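Local coordinates for protein CrataBL (Crataeva tapia, PDB 4IHZ) that inhibits trypsin and probably, more strongly, factor Xa, and probably also acts as a lectin for glucose and N-acetylglucosamine, at residues P7-P12 with G48-F53. Residues are numbered along the deposited sequence; the frame is centred on the assembly and turned at random.
Sequences PYYILP and GVPVIF
Tyr8 and Val51 form a single antiparallel hydrogen-bonded pair. Tyr8 N donates to Val51 O and Val51 N to Tyr8 O, both at 2.8 Å and nearly straight. Val51 O also takes a CA-H contact from Pro7 CA at 3.2 Å. Past Tyr9 and Pro50 the chains part, and a water spans the gap, accepting from Ile10 N and donating to Val49 O.

The side chain of Tyr9 can be followed outward along Pro50, beside which it lies pointing the same way. CB carries CG anti to the carbonyl carbon and beside the backbone N (chi1 -64°), which turns the CD1-CE1 edge to residues 48-50. CD1 lies against the Val49-Pro50 peptide, 3.8 Å from Pro50 N. CE1 meets Gly48 O at 3.3 Å, edge-on and near the ring plane. CZ lies closest to Pro50 CG, which sits over one face of the ring in a CH-pi contact, 4.1 Å from the centroid. At the tip, OH bonds to a second water, which gives only a weak bond to Gly48 O.

Pro50 also touches Pro7, CB to CB. Among the buried side chains, Ile10 CD1 packs on Val51 CG2, and Tyr8 CD2 meets the edge of the Phe53 ring; both pairs cross at about a right angle. Tyr8 OH is held by Leu3 N.

Strand 8-12 pairs along its length with strand 158-162, and strand 52-55 with strand 69-72. The short bridge thus ties the N-terminal strand to a second two-stranded unit in the beta-trefoil of a Kunitz-type inhibitor.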
loop_
_atom_site.group_PDB
_atom_site.type_symbol
_atom_site.label_atom_id
_atom_site.label_comp_id
_atom_site.label_asym_id
_atom_site.label_seq_id
_atom_site.Cartn_x
_atom_site.Cartn_y
_atom_site.Cartn_z
ATOM N N PRO A 7 -12.567 12.851 -3.766
ATOM C CA PRO A 7 -11.186 13.302 -3.860
ATOM C C PRO A 7 -11.083 14.826 -3.827
ATOM O O PRO A 7 -11.887 15.529 -4.442
ATOM C CB PRO A 7 -10.735 12.814 -5.235
ATOM C CG PRO A 7 -12.022 12.715 -6.038
ATOM C CD PRO A 7 -13.070 12.274 -5.011
ATOM N N TYR A 8 -10.078 15.307 -3.113
ATOM C CA TYR A 8 -9.773 16.746 -3.019
ATOM C C TYR A 8 -8.322 17.011 -3.271
ATOM O O TYR A 8 -7.485 16.246 -2.858
ATOM C CB TYR A 8 -10.083 17.280 -1.612
ATOM C CG TYR A 8 -11.561 17.288 -1.330
ATOM C CD1 TYR A 8 -12.341 18.403 -1.618
ATOM C CD2 TYR A 8 -12.164 16.184 -0.749
ATOM C CE1 TYR A 8 -13.723 18.381 -1.368
ATOM C CE2 TYR A 8 -13.537 16.146 -0.515
ATOM C CZ TYR A 8 -14.292 17.263 -0.788
ATOM O OH TYR A 8 -15.659 17.216 -0.566
ATOM N N TYR A 9 -8.028 18.106 -3.960
ATOM C CA TYR A 9 -6.665 18.628 -3.954
ATOM C C TYR A 9 -6.411 19.495 -2.747
ATOM O O TYR A 9 -7.194 20.416 -2.453
ATOM C CB TYR A 9 -6.440 19.467 -5.204
ATOM C CG TYR A 9 -6.527 18.714 -6.492
ATOM C CD1 TYR A 9 -5.444 17.956 -6.935
ATOM C CD2 TYR A 9 -7.689 18.743 -7.260
ATOM C CE1 TYR A 9 -5.519 17.274 -8.144
ATOM C CE2 TYR A 9 -7.781 18.047 -8.469
ATOM C CZ TYR A 9 -6.680 17.312 -8.881
ATOM O OH TYR A 9 -6.692 16.642 -10.065
ATOM N N ILE A 10 -5.321 19.218 -2.035
ATOM C CA ILE A 10 -4.860 20.073 -0.942
ATOM C C ILE A 10 -4.002 21.177 -1.554
ATOM O O ILE A 10 -3.021 20.916 -2.260
ATOM C CB ILE A 10 -4.022 19.270 0.081
ATOM C CG1 ILE A 10 -4.867 18.139 0.687
ATOM C CG2 ILE A 10 -3.462 20.267 1.161
ATOM C CD1 ILE A 10 -4.003 17.134 1.451
ATOM N N LEU A 11 -4.386 22.429 -1.314
ATOM C CA LEU A 11 -3.651 23.540 -1.909
ATOM C C LEU A 11 -3.348 24.565 -0.838
ATOM O O LEU A 11 -4.169 24.757 0.059
ATOM C CB LEU A 11 -4.498 24.186 -3.011
ATOM C CG LEU A 11 -4.649 23.256 -4.227
ATOM C CD1 LEU A 11 -5.862 23.659 -4.996
ATOM C CD2 LEU A 11 -3.379 23.374 -5.114
ATOM N N PRO A 12 -2.182 25.235 -0.915
ATOM C CA PRO A 12 -1.990 26.388 -0.029
ATOM C C PRO A 12 -3.116 27.399 -0.225
ATOM O O PRO A 12 -3.653 27.562 -1.321
ATOM C CB PRO A 12 -0.666 26.979 -0.518
ATOM C CG PRO A 12 0.011 25.821 -1.299
ATOM C CD PRO A 12 -1.141 25.171 -1.955
ATOM N N GLY A 48 -1.412 19.160 -8.471
ATOM C CA GLY A 48 -0.994 18.006 -7.679
ATOM C C GLY A 48 -1.866 16.782 -7.933
ATOM O O GLY A 48 -2.418 16.561 -9.016
ATOM N N VAL A 49 -1.973 15.961 -6.891
ATOM C CA VAL A 49 -2.662 14.686 -6.968
ATOM C C VAL A 49 -3.675 14.711 -5.824
ATOM O O VAL A 49 -3.333 15.097 -4.719
ATOM C CB VAL A 49 -1.653 13.533 -6.768
ATOM C CG1 VAL A 49 -2.394 12.195 -6.894
ATOM C CG2 VAL A 49 -0.598 13.574 -7.870
ATOM N N PRO A 50 -4.921 14.305 -6.065
ATOM C CA PRO A 50 -5.893 14.430 -4.983
ATOM C C PRO A 50 -5.730 13.399 -3.861
ATOM O O PRO A 50 -4.955 12.418 -3.965
ATOM C CB PRO A 50 -7.245 14.156 -5.657
ATOM C CG PRO A 50 -6.994 13.958 -7.109
ATOM C CD PRO A 50 -5.501 13.680 -7.258
ATOM N N VAL A 51 -6.427 13.679 -2.791
ATOM C CA VAL A 51 -6.470 12.777 -1.643
ATOM C C VAL A 51 -7.931 12.453 -1.294
ATOM O O VAL A 51 -8.830 13.188 -1.683
ATOM C CB VAL A 51 -5.745 13.349 -0.420
ATOM C CG1 VAL A 51 -4.240 13.661 -0.698
ATOM C CG2 VAL A 51 -6.465 14.577 0.151
ATOM N N ILE A 52 -8.127 11.409 -0.473
ATOM C CA ILE A 52 -9.422 11.068 0.040
ATOM C C ILE A 52 -9.281 11.031 1.564
ATOM O O ILE A 52 -8.276 10.511 2.095
ATOM C CB ILE A 52 -9.890 9.692 -0.533
ATOM C CG1 ILE A 52 -10.360 9.898 -1.982
ATOM C CG2 ILE A 52 -11.033 9.142 0.322
ATOM C CD1 ILE A 52 -10.706 8.638 -2.686
ATOM N N PHE A 53 -10.271 11.591 2.254
ATOM C CA PHE A 53 -10.322 11.594 3.720
ATOM C C PHE A 53 -11.282 10.541 4.201
ATOM O O PHE A 53 -12.416 10.432 3.677
ATOM C CB PHE A 53 -10.826 12.966 4.187
ATOM C CG PHE A 53 -9.943 14.085 3.771
ATOM C CD1 PHE A 53 -8.704 14.236 4.362
ATOM C CD2 PHE A 53 -10.338 14.984 2.780
ATOM C CE1 PHE A 53 -7.862 15.257 3.985
ATOM C CE2 PHE A 53 -9.491 16.025 2.387
ATOM C CZ PHE A 53 -8.254 16.161 2.993
HETATM O O HOH W 1 -4.773 15.372 -11.153
HETATM O O HOH W 2 -3.513 17.047 -2.866
#